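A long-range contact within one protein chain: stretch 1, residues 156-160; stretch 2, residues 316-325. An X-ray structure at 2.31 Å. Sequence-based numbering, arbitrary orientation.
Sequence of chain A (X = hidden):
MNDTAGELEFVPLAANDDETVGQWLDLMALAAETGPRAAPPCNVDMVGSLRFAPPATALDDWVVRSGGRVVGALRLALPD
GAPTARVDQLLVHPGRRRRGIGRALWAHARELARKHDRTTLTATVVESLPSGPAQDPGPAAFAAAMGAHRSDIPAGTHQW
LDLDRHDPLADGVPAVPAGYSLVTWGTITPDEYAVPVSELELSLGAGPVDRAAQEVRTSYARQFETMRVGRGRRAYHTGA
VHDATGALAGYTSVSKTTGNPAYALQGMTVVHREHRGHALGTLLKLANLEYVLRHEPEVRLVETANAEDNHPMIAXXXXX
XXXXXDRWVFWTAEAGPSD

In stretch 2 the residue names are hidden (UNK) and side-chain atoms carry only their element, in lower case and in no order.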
# COMPACT_ATOMS: atom_id res chain seq x y z
N GLY A 156 -3.85 -10.83 -0.46
CA GLY A 156 -4.14 -9.91 0.62
C GLY A 156 -5.64 -9.78 0.79
O GLY A 156 -6.38 -9.69 -0.19
N THR A 157 -6.11 -9.76 2.03
CA THR A 157 -7.51 -9.39 2.24
C THR A 157 -7.61 -7.94 2.63
O THR A 157 -7.10 -7.53 3.68
CB THR A 157 -8.11 -10.16 3.41
OG1 THR A 157 -7.90 -11.54 3.20
CG2 THR A 157 -9.59 -9.88 3.51
N HIS A 158 -8.31 -7.18 1.80
CA HIS A 158 -8.34 -5.74 1.92
C HIS A 158 -9.60 -5.33 2.63
O HIS A 158 -10.68 -5.68 2.17
CB HIS A 158 -8.22 -5.09 0.54
CG HIS A 158 -8.15 -3.61 0.58
ND1 HIS A 158 -8.85 -2.81 -0.30
CD2 HIS A 158 -7.48 -2.75 1.39
CE1 HIS A 158 -8.62 -1.54 -0.03
NE2 HIS A 158 -7.78 -1.47 0.98
N GLN A 159 -9.50 -4.63 3.76
CA GLN A 159 -10.67 -4.50 4.63
C GLN A 159 -11.05 -3.06 4.91
O GLN A 159 -10.20 -2.19 4.86
CB GLN A 159 -10.35 -5.16 5.98
CG GLN A 159 -10.13 -6.68 5.96
CD GLN A 159 -9.13 -7.08 7.06
OE1 GLN A 159 -9.49 -7.10 8.23
NE2 GLN A 159 -7.87 -7.35 6.68
N TRP A 160 -12.31 -2.79 5.22
CA TRP A 160 -12.73 -1.44 5.53
C TRP A 160 -13.45 -1.37 6.86
O TRP A 160 -14.21 -2.26 7.22
CB TRP A 160 -13.65 -0.83 4.43
CG TRP A 160 -12.89 -0.43 3.15
CD1 TRP A 160 -12.76 -1.18 2.04
CD2 TRP A 160 -12.15 0.78 2.91
NE1 TRP A 160 -11.99 -0.53 1.11
CE2 TRP A 160 -11.62 0.69 1.61
CE3 TRP A 160 -11.92 1.95 3.66
CZ2 TRP A 160 -10.86 1.70 1.04
CZ3 TRP A 160 -11.16 2.94 3.11
CH2 TRP A 160 -10.66 2.83 1.79
N UNK A 316 -8.27 -10.07 15.05
CA UNK A 316 -8.29 -8.75 15.68
C UNK A 316 -9.00 -7.66 14.90
O UNK A 316 -9.73 -6.86 15.49
c UNK A 316 -6.95 -6.88 16.59
c UNK A 316 -6.90 -8.30 16.04
c UNK A 316 -6.36 -9.26 17.13
N UNK A 317 -8.80 -7.62 13.59
CA UNK A 317 -9.36 -6.55 12.78
C UNK A 317 -10.88 -6.66 12.75
O UNK A 317 -11.57 -5.66 12.96
c UNK A 317 -7.39 -5.88 11.32
c UNK A 317 -8.74 -6.54 11.35
n UNK A 317 -6.50 -6.34 10.43
o UNK A 317 -7.13 -4.98 12.14
N UNK A 318 -11.38 -7.90 12.56
CA UNK A 318 -12.80 -8.21 12.55
C UNK A 318 -13.51 -7.82 13.83
O UNK A 318 -14.55 -7.14 13.78
c UNK A 318 -13.05 -9.73 12.24
N UNK A 319 -12.95 -8.23 14.97
CA UNK A 319 -13.52 -7.80 16.30
C UNK A 319 -13.68 -6.31 16.31
O UNK A 319 -14.50 -5.79 17.02
c UNK A 319 -12.58 -8.19 17.48
N UNK A 320 -12.86 -5.60 15.55
CA UNK A 320 -12.87 -4.15 15.67
C UNK A 320 -13.85 -3.51 14.68
O UNK A 320 -13.95 -2.29 14.61
c UNK A 320 -10.53 -3.35 16.61
c UNK A 320 -9.18 -2.85 16.16
c UNK A 320 -11.46 -3.58 15.41
c UNK A 320 -10.40 -4.64 17.36
N UNK A 321 -14.54 -4.32 13.87
CA UNK A 321 -15.48 -3.77 12.89
C UNK A 321 -14.93 -3.74 11.45
O UNK A 321 -15.65 -3.35 10.51
N UNK A 322 -13.67 -4.14 11.26
CA UNK A 322 -13.14 -4.18 9.91
C UNK A 322 -13.92 -5.26 9.09
O UNK A 322 -14.16 -6.34 9.59
c UNK A 322 -10.29 -2.81 11.30
c UNK A 322 -10.78 -3.18 10.04
c UNK A 322 -9.50 -1.71 11.46
c UNK A 322 -9.18 -0.90 10.33
c UNK A 322 -9.66 -1.26 9.08
c UNK A 322 -10.46 -2.39 8.95
c UNK A 322 -11.62 -4.43 9.87
N UNK A 323 -14.31 -4.93 7.85
CA UNK A 323 -15.01 -5.88 6.98
C UNK A 323 -14.24 -6.09 5.69
O UNK A 323 -13.83 -5.13 5.02
c UNK A 323 -16.46 -5.44 6.70
o UNK A 323 -19.68 -5.43 8.14
c UNK A 323 -18.71 -4.77 7.71
c UNK A 323 -17.28 -5.30 7.95
o UNK A 323 -18.88 -3.70 7.10
N UNK A 324 -13.98 -7.35 5.36
CA UNK A 324 -13.28 -7.69 4.12
C UNK A 324 -14.12 -7.22 2.93
O UNK A 324 -15.29 -7.54 2.83
c UNK A 324 -13.17 -9.22 4.16
c UNK A 324 -14.33 -8.54 6.16
c UNK A 324 -13.37 -9.56 5.62
N UNK A 325 -13.50 -6.46 2.05
CA UNK A 325 -14.19 -5.91 0.91
C UNK A 325 -13.73 -6.49 -0.45
O UNK A 325 -14.56 -6.91 -1.24
c UNK A 325 -16.33 -3.55 0.47
c UNK A 325 -16.93 -2.64 -1.63
c UNK A 325 -15.65 -2.86 -2.11
c UNK A 325 -17.28 -2.98 -0.34
c UNK A 325 -14.71 -3.44 -1.29
o UNK A 325 -17.89 -2.04 -2.46
c UNK A 325 -15.03 -3.79 0.01
c UNK A 325 -14.02 -4.41 0.90
O HOH W 1 -17.17 -1.80 6.73

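Position 316 carries three carbons, forked at CB; none comes within 8 Å of stretch 1, and chi1 is 176° (t). The branching, without oxygen, identifies Val 316.

Position 317 has two carbons, the second holding one oxygen and one nitrogen, so a short carboxamide: Asn 317. Its CA-to-CB bond points toward stretch 1, and CB lies 3.3 Å from OE1 of Gln 159. Both polar ends are hydrogen-bonded elsewhere in the structure.

Positions 318 and 319 each have a single carbon and make no contact with stretch 1; they are Ala 318 and Ala 319.

At position 320 four carbons fork at the second, which separates leucine from isoleucine. Leu 320, with chi1 at -93° between wells, stays out of reach of the strand.

Position 321 has no side-chain atoms, hence Gly 321. Its phi of 102° follows the helix, and a CB at these angles would be jammed against O of Leu 320, which by itself calls for glycine. N of Gly 321 bonds to O of Ala 318 at 2.8 Å, and N of position 322 bonds to O of Asn 317 at 3.1 Å. The turn is a Schellman motif, with two bonds reaching back into the last turn as the chain leaves the helix.

Position 322 shows one carbon and then a ring of six carbons with no oxygen: Phe 322. Its CA-to-CB bond points toward stretch 1, where CB lies 3.8 Å from OE1 of Gln 159. Its CA makes a CA-H...O contact with O of Trp 160 at 3.5 Å.

Position 323 has three carbons in a row, the third carrying two oxygens, so a carboxylate: Glu 323. A water donates to its OE1 (2.6 Å) and to O of Trp 160 (3.0 Å), tying side chain to strand.

Position 324 has three carbons that close a ring onto the backbone N: Pro 324. Its CB is 3.7 Å from CG2 of Thr 157. Lacking an N-H, it suits the non-hydrogen-bonded pair it forms with Gln 159 (CA to CA, 4.2 Å).

Position 325 has one carbon, then a six-carbon ring bearing an oxygen: Tyr 325. Its CB lies 3.6 Å from CD1 of Trp 160, near the plane of the indole, whose edge is turned toward the tyrosine face (planes at 88°, centroids 5.7 Å apart).

The contact works mainly through backbone pairing of antiparallel bridges. N of Glu 323 donates to O of Trp 160 (2.7 Å), N of Trp 160 returns the bond to O of Glu 323 (2.8 Å), and N of Tyr 325 donates to O of His 158 (2.9 Å, 171°). Gln 159 and Pro 324 share one face of the sheet, Trp 160 and Glu 323 the other. NE2 of Gln 159 also holds O of Thr 157 at 3.1 Å.

Stretch 2, residues 316-325: VNAALGFEPY
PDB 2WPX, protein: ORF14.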